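Local structure of DNA-(apurinic or apyrimidinic site) endonuclease 2 (Xenopus laevis, 6WCD) at residues G175-I180 with L276-L281; R189-C194 with T249-F254; T270-I275 with S298-V303; E283-D288 with F306-P311. The protein acts as a weak AP endonuclease in base excision repair and as a 3'-to-5' exonuclease that resects DNA ends after oxidative damage, this chain being its catalytic domain. One frame throughout, in Å; residues are numbered along the deposited sequence. Where two conformers were deposited one is given.

Contact 1 (G175-I180 with L276-L281); sequences GGHVII and LGNREL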
# COMPACT_ATOMS: atom_id res chain seq x y z
N GLY A 175 4.10 -2.96 19.58
CA GLY A 175 5.15 -1.97 19.73
C GLY A 175 5.63 -1.46 18.37
O GLY A 175 5.31 -1.99 17.31
N GLY A 176 6.39 -0.39 18.41
CA GLY A 176 6.88 0.12 17.14
C GLY A 176 5.80 0.89 16.37
O GLY A 176 4.83 1.39 16.94
N HIS A 177 6.00 0.98 15.07
CA HIS A 177 5.24 1.88 14.22
C HIS A 177 4.69 1.13 13.01
O HIS A 177 5.23 0.10 12.59
CB HIS A 177 6.10 3.02 13.74
CG HIS A 177 6.69 3.82 14.86
ND1 HIS A 177 5.93 4.66 15.64
CD2 HIS A 177 7.95 3.86 15.36
CE1 HIS A 177 6.70 5.21 16.57
NE2 HIS A 177 7.93 4.73 16.42
N VAL A 178 3.62 1.69 12.46
CA VAL A 178 2.92 1.10 11.32
C VAL A 178 2.54 2.19 10.31
O VAL A 178 1.96 3.21 10.68
CB VAL A 178 1.65 0.31 11.72
CG1 VAL A 178 0.89 -0.22 10.48
CG2 VAL A 178 2.01 -0.82 12.66
N ILE A 179 2.86 1.94 9.04
CA ILE A 179 2.34 2.73 7.93
C ILE A 179 1.44 1.84 7.11
O ILE A 179 1.80 0.70 6.81
CB ILE A 179 3.47 3.30 7.06
CG1 ILE A 179 4.13 4.45 7.74
CG2 ILE A 179 2.92 3.72 5.69
CD1 ILE A 179 5.43 4.92 7.01
N ILE A 180 0.26 2.33 6.78
CA ILE A 180 -0.65 1.69 5.82
C ILE A 180 -0.68 2.61 4.63
O ILE A 180 -1.04 3.79 4.76
CB ILE A 180 -2.06 1.49 6.36
CG1 ILE A 180 -2.07 0.64 7.62
CG2 ILE A 180 -2.91 0.80 5.25
CD1 ILE A 180 -3.34 0.73 8.38
N LEU A 276 -0.98 6.40 5.57
CA LEU A 276 -1.49 6.48 6.93
C LEU A 276 -0.40 6.02 7.87
O LEU A 276 0.36 5.10 7.56
CB LEU A 276 -2.73 5.57 7.09
CG LEU A 276 -3.83 5.75 6.05
CD1 LEU A 276 -4.87 4.68 6.37
CD2 LEU A 276 -4.36 7.14 6.02
N GLY A 277 -0.24 6.69 9.00
CA GLY A 277 0.75 6.26 9.97
C GLY A 277 0.16 6.34 11.36
O GLY A 277 -0.74 7.13 11.62
N ASN A 278 0.72 5.56 12.28
CA ASN A 278 0.23 5.73 13.64
C ASN A 278 0.57 7.14 14.15
O ASN A 278 1.54 7.77 13.70
CB ASN A 278 0.80 4.65 14.56
CG ASN A 278 2.31 4.62 14.57
OD1 ASN A 278 2.92 4.19 13.59
ND2 ASN A 278 2.90 5.00 15.69
N ARG A 279 -0.24 7.62 15.10
CA ARG A 279 -0.15 9.01 15.54
C ARG A 279 1.28 9.39 15.89
O ARG A 279 1.79 10.43 15.42
CB ARG A 279 -1.07 9.25 16.72
CG ARG A 279 -2.56 9.03 16.40
CD ARG A 279 -3.39 9.70 17.49
NE ARG A 279 -4.83 9.51 17.35
CZ ARG A 279 -5.75 10.42 17.70
NH1 ARG A 279 -5.39 11.60 18.18
NH2 ARG A 279 -7.05 10.15 17.56
N GLU A 280 1.96 8.59 16.72
CA GLU A 280 3.29 8.97 17.18
C GLU A 280 4.29 9.08 16.03
O GLU A 280 5.17 9.96 16.02
CB GLU A 280 3.79 7.98 18.24
CG GLU A 280 5.02 8.47 18.98
CD GLU A 280 5.58 7.44 19.95
OE1 GLU A 280 6.82 7.34 20.07
OE2 GLU A 280 4.78 6.72 20.58
N LEU A 281 4.22 8.17 15.07
CA LEU A 281 5.10 8.20 13.91
C LEU A 281 4.92 9.46 13.10
O LEU A 281 5.90 10.12 12.73
CB LEU A 281 4.82 6.98 13.03
CG LEU A 281 5.70 6.83 11.79
CD1 LEU A 281 7.17 6.53 12.17
CD2 LEU A 281 5.09 5.76 10.84

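Contact 2 (R189-C194 with T249-F254); sequences RPLDHC and TQKNAF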
# COMPACT_ATOMS: atom_id res chain seq x y z
N ARG A 189 -13.33 12.88 3.02
CA ARG A 189 -14.12 14.07 3.29
C ARG A 189 -14.46 14.81 2.01
O ARG A 189 -13.90 14.51 0.95
CB ARG A 189 -13.36 15.00 4.25
CG ARG A 189 -13.23 14.34 5.65
CD ARG A 189 -13.37 15.32 6.75
NE ARG A 189 -13.21 14.68 8.06
CZ ARG A 189 -12.09 14.68 8.78
NH1 ARG A 189 -11.00 15.31 8.35
NH2 ARG A 189 -12.06 14.07 9.96
N PRO A 190 -15.43 15.71 2.05
CA PRO A 190 -15.84 16.44 0.83
C PRO A 190 -14.70 17.06 0.06
O PRO A 190 -14.72 17.07 -1.18
CB PRO A 190 -16.82 17.50 1.38
CG PRO A 190 -17.42 16.83 2.53
CD PRO A 190 -16.28 16.10 3.19
N LEU A 191 -13.69 17.59 0.76
CA LEU A 191 -12.52 18.19 0.14
C LEU A 191 -11.77 17.21 -0.75
O LEU A 191 -11.02 17.64 -1.65
CB LEU A 191 -11.60 18.68 1.27
CG LEU A 191 -10.51 19.67 0.99
CD1 LEU A 191 -11.11 20.94 0.44
CD2 LEU A 191 -9.75 19.92 2.29
N ASP A 192 -11.94 15.93 -0.53
CA ASP A 192 -11.21 14.88 -1.21
C ASP A 192 -11.82 14.47 -2.53
O ASP A 192 -11.36 13.50 -3.15
CB ASP A 192 -11.10 13.64 -0.31
CG ASP A 192 -10.25 13.92 0.92
OD1 ASP A 192 -9.13 14.43 0.76
OD2 ASP A 192 -10.73 13.72 2.07
N HIS A 193 -12.85 15.16 -2.99
CA HIS A 193 -13.61 14.75 -4.17
C HIS A 193 -14.02 16.02 -4.92
O HIS A 193 -14.20 17.08 -4.32
CB HIS A 193 -14.83 13.92 -3.73
CG HIS A 193 -15.59 13.29 -4.85
ND1 HIS A 193 -16.65 13.92 -5.47
CD2 HIS A 193 -15.45 12.09 -5.47
CE1 HIS A 193 -17.12 13.14 -6.42
NE2 HIS A 193 -16.43 12.02 -6.44
N CYS A 194 -14.23 15.87 -6.22
CA CYS A 194 -14.66 16.99 -7.00
C CYS A 194 -16.05 17.43 -6.53
O CYS A 194 -16.90 16.60 -6.20
CB CYS A 194 -14.70 16.62 -8.49
SG CYS A 194 -13.87 17.79 -9.58
N THR A 249 -6.16 21.82 4.50
CA THR A 249 -7.17 22.56 3.74
C THR A 249 -6.90 22.60 2.24
O THR A 249 -7.64 23.27 1.50
CB THR A 249 -7.29 24.01 4.25
OG1 THR A 249 -6.08 24.72 3.98
CG2 THR A 249 -7.59 24.05 5.73
N GLN A 250 -5.88 21.90 1.75
CA GLN A 250 -5.54 22.01 0.33
C GLN A 250 -6.67 21.44 -0.54
O GLN A 250 -7.08 20.29 -0.35
CB GLN A 250 -4.24 21.26 0.06
CG GLN A 250 -3.73 21.34 -1.37
CD GLN A 250 -2.35 20.71 -1.55
OE1 GLN A 250 -1.48 20.77 -0.66
NE2 GLN A 250 -2.15 20.08 -2.70
N LYS A 251 -7.13 22.24 -1.50
CA LYS A 251 -8.21 21.88 -2.42
C LYS A 251 -7.68 21.21 -3.69
O LYS A 251 -6.54 21.41 -4.10
CB LYS A 251 -8.98 23.15 -2.82
CG LYS A 251 -9.63 23.84 -1.67
CD LYS A 251 -10.31 25.13 -2.16
CE LYS A 251 -11.61 25.41 -1.41
NZ LYS A 251 -12.16 26.77 -1.74
N ASN A 252 -8.54 20.38 -4.31
CA ASN A 252 -8.21 19.73 -5.60
C ASN A 252 -7.00 18.84 -5.54
O ASN A 252 -6.26 18.65 -6.53
CB ASN A 252 -8.02 20.80 -6.68
CG ASN A 252 -9.21 21.70 -6.79
OD1 ASN A 252 -9.09 22.93 -6.74
ND2 ASN A 252 -10.39 21.11 -6.90
N ALA A 253 -6.75 18.22 -4.40
CA ALA A 253 -5.57 17.42 -4.24
C ALA A 253 -5.97 15.97 -4.54
O ALA A 253 -6.02 15.13 -3.66
CB ALA A 253 -5.04 17.52 -2.84
N PHE A 254 -6.19 15.69 -5.82
CA PHE A 254 -6.66 14.38 -6.20
C PHE A 254 -5.53 13.45 -6.65
O PHE A 254 -4.42 13.91 -6.99
CB PHE A 254 -7.70 14.49 -7.31
CG PHE A 254 -8.84 15.45 -6.96
CD1 PHE A 254 -9.36 15.51 -5.67
CD2 PHE A 254 -9.36 16.26 -7.93
CE1 PHE A 254 -10.40 16.38 -5.35
CE2 PHE A 254 -10.41 17.13 -7.63
CZ PHE A 254 -10.92 17.17 -6.33
O HOH W 1 -8.23 18.04 -1.81
O HOH W 2 -11.21 19.94 -3.08

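Contact 3 (T270-I275 with S298-V303); sequences TRIDYI and SDHCPV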
# COMPACT_ATOMS: atom_id res chain seq x y z
N THR A 270 -10.54 12.31 -7.66
CA THR A 270 -10.77 11.97 -6.26
C THR A 270 -9.44 11.64 -5.62
O THR A 270 -8.53 11.19 -6.30
CB THR A 270 -11.71 10.77 -6.11
OG1 THR A 270 -12.83 10.90 -6.99
CG2 THR A 270 -12.18 10.69 -4.70
N ARG A 271 -9.34 11.84 -4.29
CA ARG A 271 -8.15 11.42 -3.53
C ARG A 271 -8.48 10.09 -2.82
O ARG A 271 -9.29 10.09 -1.87
CB ARG A 271 -7.68 12.46 -2.53
CG ARG A 271 -6.30 12.05 -1.88
CD ARG A 271 -5.74 13.12 -0.96
NE ARG A 271 -6.58 13.26 0.22
CZ ARG A 271 -6.33 12.75 1.41
NH1 ARG A 271 -5.21 12.09 1.65
NH2 ARG A 271 -7.23 12.89 2.37
N ILE A 272 -7.91 8.99 -3.29
CA ILE A 272 -8.19 7.65 -2.75
C ILE A 272 -6.90 6.90 -2.43
O ILE A 272 -6.97 5.71 -2.02
CB ILE A 272 -9.10 6.81 -3.68
CG1 ILE A 272 -8.49 6.68 -5.08
CG2 ILE A 272 -10.53 7.39 -3.68
CD1 ILE A 272 -9.22 5.66 -5.94
N ASP A 273 -5.77 7.54 -2.58
CA ASP A 273 -4.46 6.99 -2.25
C ASP A 273 -3.89 7.73 -1.05
O ASP A 273 -3.84 8.97 -1.02
CB ASP A 273 -3.58 7.14 -3.46
CG ASP A 273 -4.14 6.37 -4.66
OD1 ASP A 273 -4.01 5.08 -4.66
OD2 ASP A 273 -4.73 6.96 -5.59
N TYR A 274 -3.46 6.97 -0.06
CA TYR A 274 -3.10 7.45 1.24
C TYR A 274 -1.79 6.91 1.71
O TYR A 274 -1.35 5.82 1.34
CB TYR A 274 -4.15 7.03 2.28
CG TYR A 274 -5.55 7.49 2.06
CD1 TYR A 274 -6.06 8.53 2.79
CD2 TYR A 274 -6.41 6.82 1.23
CE1 TYR A 274 -7.37 8.94 2.67
CE2 TYR A 274 -7.70 7.24 1.07
CZ TYR A 274 -8.19 8.27 1.81
OH TYR A 274 -9.50 8.69 1.73
N ILE A 275 -1.15 7.69 2.62
CA ILE A 275 -0.07 7.21 3.48
C ILE A 275 -0.54 7.45 4.90
O ILE A 275 -0.57 8.59 5.39
CB ILE A 275 1.29 7.88 3.19
CG1 ILE A 275 1.67 7.58 1.75
CG2 ILE A 275 2.31 7.41 4.20
CD1 ILE A 275 2.92 8.32 1.26
N SER A 298 -0.14 6.26 -15.32
CA SER A 298 -1.23 5.52 -14.72
C SER A 298 -2.49 6.39 -14.72
O SER A 298 -2.40 7.61 -15.00
CB SER A 298 -0.83 5.08 -13.31
OG SER A 298 -1.91 4.48 -12.65
N ASP A 299 -3.59 5.81 -14.32
CA ASP A 299 -4.78 6.59 -14.07
C ASP A 299 -4.75 7.22 -12.66
O ASP A 299 -5.55 7.98 -12.32
CB ASP A 299 -6.09 5.84 -14.38
CG ASP A 299 -6.25 4.51 -13.66
OD1 ASP A 299 -5.34 4.03 -13.03
OD2 ASP A 299 -7.36 3.99 -13.78
N HIS A 300 -3.80 6.79 -11.82
CA HIS A 300 -3.54 7.43 -10.55
C HIS A 300 -2.19 8.11 -10.63
O HIS A 300 -1.32 7.69 -11.43
CB HIS A 300 -3.47 6.44 -9.38
CG HIS A 300 -4.70 5.65 -9.13
ND1 HIS A 300 -5.28 5.59 -7.88
CD2 HIS A 300 -5.39 4.78 -9.90
CE1 HIS A 300 -6.31 4.76 -7.91
NE2 HIS A 300 -6.41 4.26 -9.13
N CYS A 301 -1.96 9.06 -9.75
CA CYS A 301 -0.60 9.55 -9.54
C CYS A 301 -0.09 9.09 -8.18
O CYS A 301 -0.86 8.69 -7.32
CB CYS A 301 -0.51 11.07 -9.64
SG CYS A 301 -1.29 11.98 -8.33
N PRO A 302 1.22 9.12 -7.96
CA PRO A 302 1.76 8.70 -6.67
C PRO A 302 1.50 9.69 -5.55
O PRO A 302 1.21 10.88 -5.76
CB PRO A 302 3.28 8.63 -6.92
CG PRO A 302 3.43 8.66 -8.40
CD PRO A 302 2.26 9.48 -8.91
N VAL A 303 1.67 9.18 -4.34
CA VAL A 303 1.79 9.97 -3.12
C VAL A 303 3.13 9.63 -2.46
O VAL A 303 3.68 8.55 -2.66
CB VAL A 303 0.62 9.75 -2.17
CG1 VAL A 303 -0.69 10.18 -2.85
CG2 VAL A 303 0.46 8.29 -1.77

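Contact 4 (E283-D288 with F306-P311); sequences ESEFLD and FMKCQP. With BU1 (1,4-butanediol), chain D.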
# COMPACT_ATOMS: atom_id res chain seq x y z
N GLU A 283 3.55 12.39 14.01
CA GLU A 283 3.89 13.58 14.79
C GLU A 283 5.38 13.72 14.99
O GLU A 283 5.90 14.85 15.02
CB GLU A 283 3.20 13.53 16.15
CG GLU A 283 1.69 13.67 16.09
CD GLU A 283 1.00 13.44 17.45
OE1 GLU A 283 1.67 12.95 18.39
OE2 GLU A 283 -0.20 13.72 17.56
N SER A 284 6.09 12.62 15.21
CA SER A 284 7.51 12.73 15.59
C SER A 284 8.48 12.45 14.45
O SER A 284 9.63 12.93 14.55
CB SER A 284 7.84 11.78 16.73
OG SER A 284 7.05 12.11 17.86
N GLU A 285 8.12 11.69 13.44
CA GLU A 285 9.09 11.31 12.42
C GLU A 285 8.78 11.83 11.03
O GLU A 285 9.68 11.81 10.19
CB GLU A 285 9.23 9.79 12.35
CG GLU A 285 9.60 9.15 13.73
CD GLU A 285 10.96 9.51 14.30
OE1 GLU A 285 11.86 9.84 13.50
OE2 GLU A 285 11.14 9.46 15.55
N PHE A 286 7.56 12.24 10.74
CA PHE A 286 7.28 12.74 9.40
C PHE A 286 7.69 14.20 9.26
O PHE A 286 7.54 15.01 10.18
CB PHE A 286 5.78 12.62 9.04
CG PHE A 286 5.34 11.29 8.49
CD1 PHE A 286 5.62 10.10 9.10
CD2 PHE A 286 4.55 11.25 7.34
CE1 PHE A 286 5.15 8.88 8.57
CE2 PHE A 286 4.09 10.05 6.81
CZ PHE A 286 4.38 8.88 7.43
N LEU A 287 8.20 14.53 8.07
CA LEU A 287 8.45 15.90 7.66
C LEU A 287 7.38 16.45 6.71
O LEU A 287 7.11 17.67 6.75
CB LEU A 287 9.83 16.00 7.00
CG LEU A 287 10.99 15.79 7.96
CD1 LEU A 287 12.25 15.50 7.15
CD2 LEU A 287 11.23 16.96 8.87
N ASP A 288 6.88 15.62 5.81
CA ASP A 288 5.87 16.06 4.86
C ASP A 288 5.23 14.84 4.24
O ASP A 288 5.74 13.72 4.33
CB ASP A 288 6.49 16.96 3.80
CG ASP A 288 5.47 17.89 3.09
OD1 ASP A 288 4.24 17.88 3.37
OD2 ASP A 288 5.97 18.70 2.25
N PHE A 306 7.97 11.98 3.42
CA PHE A 306 9.35 12.37 3.74
C PHE A 306 9.45 12.23 5.25
O PHE A 306 8.66 12.83 5.98
CB PHE A 306 9.65 13.81 3.30
CG PHE A 306 9.49 14.03 1.81
CD1 PHE A 306 8.24 14.26 1.25
CD2 PHE A 306 10.59 14.07 0.97
CE1 PHE A 306 8.13 14.44 -0.10
CE2 PHE A 306 10.46 14.29 -0.37
CZ PHE A 306 9.19 14.49 -0.89
N MET A 307 10.42 11.44 5.72
CA MET A 307 10.54 11.14 7.13
C MET A 307 11.98 11.37 7.60
O MET A 307 12.93 11.24 6.83
CB MET A 307 10.12 9.69 7.36
CG MET A 307 8.72 9.38 6.75
SD MET A 307 8.39 7.60 6.70
CE MET A 307 8.36 7.24 8.46
N LYS A 308 12.12 11.68 8.86
CA LYS A 308 13.43 12.01 9.43
C LYS A 308 14.09 10.77 10.04
O LYS A 308 15.31 10.83 10.33
CB LYS A 308 13.32 13.16 10.43
CG LYS A 308 12.60 12.80 11.66
CD LYS A 308 12.32 13.99 12.58
CE LYS A 308 11.24 14.90 12.02
NZ LYS A 308 10.82 15.94 13.03
N CYS A 309 13.37 9.70 10.21
CA CYS A 309 13.98 8.48 10.75
C CYS A 309 14.88 7.81 9.72
O CYS A 309 14.78 8.04 8.51
CB CYS A 309 12.92 7.50 11.21
SG CYS A 309 11.64 7.12 9.99
N GLN A 310 15.85 7.05 10.23
CA GLN A 310 16.91 6.47 9.39
C GLN A 310 16.84 4.95 9.44
O GLN A 310 16.75 4.35 10.52
CB GLN A 310 18.28 6.95 9.84
CG GLN A 310 18.40 8.49 9.87
CD GLN A 310 18.23 9.11 8.49
OE1 GLN A 310 18.79 8.61 7.52
NE2 GLN A 310 17.39 10.14 8.40
N PRO A 311 16.88 4.28 8.31
CA PRO A 311 16.67 2.84 8.28
C PRO A 311 17.95 2.09 8.57
O PRO A 311 19.06 2.55 8.30
CB PRO A 311 16.22 2.60 6.85
CG PRO A 311 16.93 3.59 6.09
CD PRO A 311 16.95 4.83 6.94
C1 BU1 D . 20.08 5.87 3.33
C2 BU1 D . 18.58 5.78 3.01
C3 BU1 D . 17.83 7.06 3.36
C4 BU1 D . 17.35 6.98 4.80
O5 BU1 D . 20.35 5.35 4.61
O6 BU1 D . 16.98 8.23 5.35
O HOH W 3 10.70 14.86 16.09

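Contact 1 (G175-I180 with L276-L281)
N278 joins strand to strand through its side-chain amide. ND2 gives an almost straight bond to H177 ND1 (3.0 Å); ND2 lies close to the imidazole plane and H177 ND1 close to the amide plane, the two planes being 21° apart. OD1 accepts from V178 N at 2.8 Å, the donor standing above the carbonyl plane. With chi1 at 57° the amide carbon sits between the backbone N and the carbonyl carbon, and the amide beyond it meets H177 ND1 and V178 N. An alanine here would probably leave H177 ND1 and V178 N without these mates and let the imidazole turn more easily. The ring is held on another side as well: H177 NE2 bonds E134, and L281 CD1 lies over one face, 4.2 Å from the ring centre. Packing is tightest where L281 CD2 presses on I179 CG1 at 3.5 Å. The looser, solvent-facing margin belongs to E280, whose extended chain brings OE1 only to 4.1 Å from H177 CE1. I180 and L276 form a hydrogen-bonded pair. N278 ends the strand as the N-cap residue of helix 279-285, a strand-to-helix junction on an antiparallel pair inside the DNase I-like fold.

Contact 2 (R189-C194 with T249-F254)
The F254 ring meets mainly the backbone of D192, H193 and C194. By van der Waals contact, CZ comes within 3.6 Å of C194 N and CE1 within 3.7 Å of D192 C, both approaches oblique to the ring. One sulfur joins this group: C194 SG stands 4.0 Å from F254 CE2, an oblique sulfur-aromatic contact. A serine in place of F254 would probably open a gap beside the H193-C194 backbone and leave the C194 sulfur without its aromatic neighbour.

The second kind of contact is aliphatic. L191 puts its branched end against the other segment: CD1 meets K251 CG at 3.9 Å, the two side chains crossing at about a right angle, and CD2 and CG lie against the T249-Q250 backbone.

The third is water-mediated. L191 O receives two waters, one at 2.8 Å that also donates to Q250 O and accepts from A253 N, and another at 2.7 Å that accepts from N252 N. Within its own segment D192 OD2 accepts from R189 N by its anti lone pair, whereas OD1 makes salt bridges with R244 and R271.

Direct polar bonds between these two loops are absent, and water carries the hydrogen bonding on the side where L191 O faces Q250, N252 and A253 across two waters. The chemistry implies a join of two loops by one aromatic wedge and a leucine, with a hydrated seam beside them.

Contact 3 (T270-I275 with S298-V303)
H300 and D273 form a histidine-carboxylate pair in the active site, where H300 is predicted to act as proton acceptor and D273, by similarity, is important for catalysis. H300 ND1 donates to D273 OD2 at 2.7 Å, nearly straight, and the carboxylate oxygen lies within 2° of the imidazole plane, using its syn lone pair. The carboxylate itself is turned well away from that plane, 71° apart. D273 CG lies anti to the carbonyl carbon (chi1 -62°), which carries the carboxylate toward H300. OD2 is also hydrogen-bonded to T255 OG1, and the two bonds probably restrain the carboxylate. I272 approaches the ring obliquely, CD1 3.6 Å from H300 CE1, the two side chains crossing at about a right angle. V303 packs against strand 269-278: CG2 sits 3.8 Å from I275 CG1 as the two chains slide past each other in opposite directions, while V303 CG1 lies 3.8 Å from D273 O. S298 OG accepts from H300 N at 3.1 Å, an ST turn, and D299, a magnesium-binding residue, precedes H300. D183 touches both members of the pair, completing the acid-histidine cluster familiar from AP endonucleases of the DNase I-like family.

Contact 4 (E283-D288 with F306-P311)
K308 runs past S284 and E285, and its side chain can be followed outward. CB lies 3.9 Å from E285 O. CG, placed between the backbone N and the carbonyl carbon (chi1 69°), comes to 3.4 Å from the same oxygen and also faces E285 OE1; the other carboxylate oxygen, OE2, accepts from C129 N. CD then meets S284 O at 3.5 Å, and CE, beyond the bend at chi3, lies near both S284 O and L287 CD2. The terminal NZ is bridged to S284 O by a water, which accepts from the ammonium and donates to the carbonyl. K308 N gives E285 O a bond of 2.8 Å.

F286 and M307 share one face of the sheet, side by side and pointing the same way. M307 CG sits over the ring toward its rim, a CH-pi contact, SD makes an oblique Met-aromatic contact, and CE packs 3.6 Å from F286 CE1. A classic beta bulge follows, in which L287 and D288 both face F306; F306 O takes a bond from L287 N (2.7 Å) and a weak one from D288 N. Past the turn, Q310 OE1 accepts from O6 of the bound 1,4-butanediol.

Strands 286-291 and 303-307 make the hairpin at the edge of a mixed sheet, and a backbone bond ties M307 to M1, just before strand 2-7. F286 and M307 pack against L281 of the helix and I179 of strand 177-181, while helix 242-246 touches F286 and D288.

Overall arrangement
Contacts 1 and 3 are buried, and both use strand 269-278, yet their chemistry differs: contact 1 holds that strand to 177-181 by backbone and amide bonds, whereas contact 3 sets a histidine-carboxylate hydrogen bond at the active site. Contacts 2 and 4 are only partly buried, the former between two hydrated loops, the latter along an edge hairpin. Contact 2 meets contact 3 through the D192-R271 salt bridge, so its loops adjoin the catalytic strand. Contacts 1, 3 and 4 share an apolar junction, where I179, I275, L281, F286 and M307 pack together between the two sheets. Contacts 2 and 4 do not touch, nearest atoms about 8 Å apart.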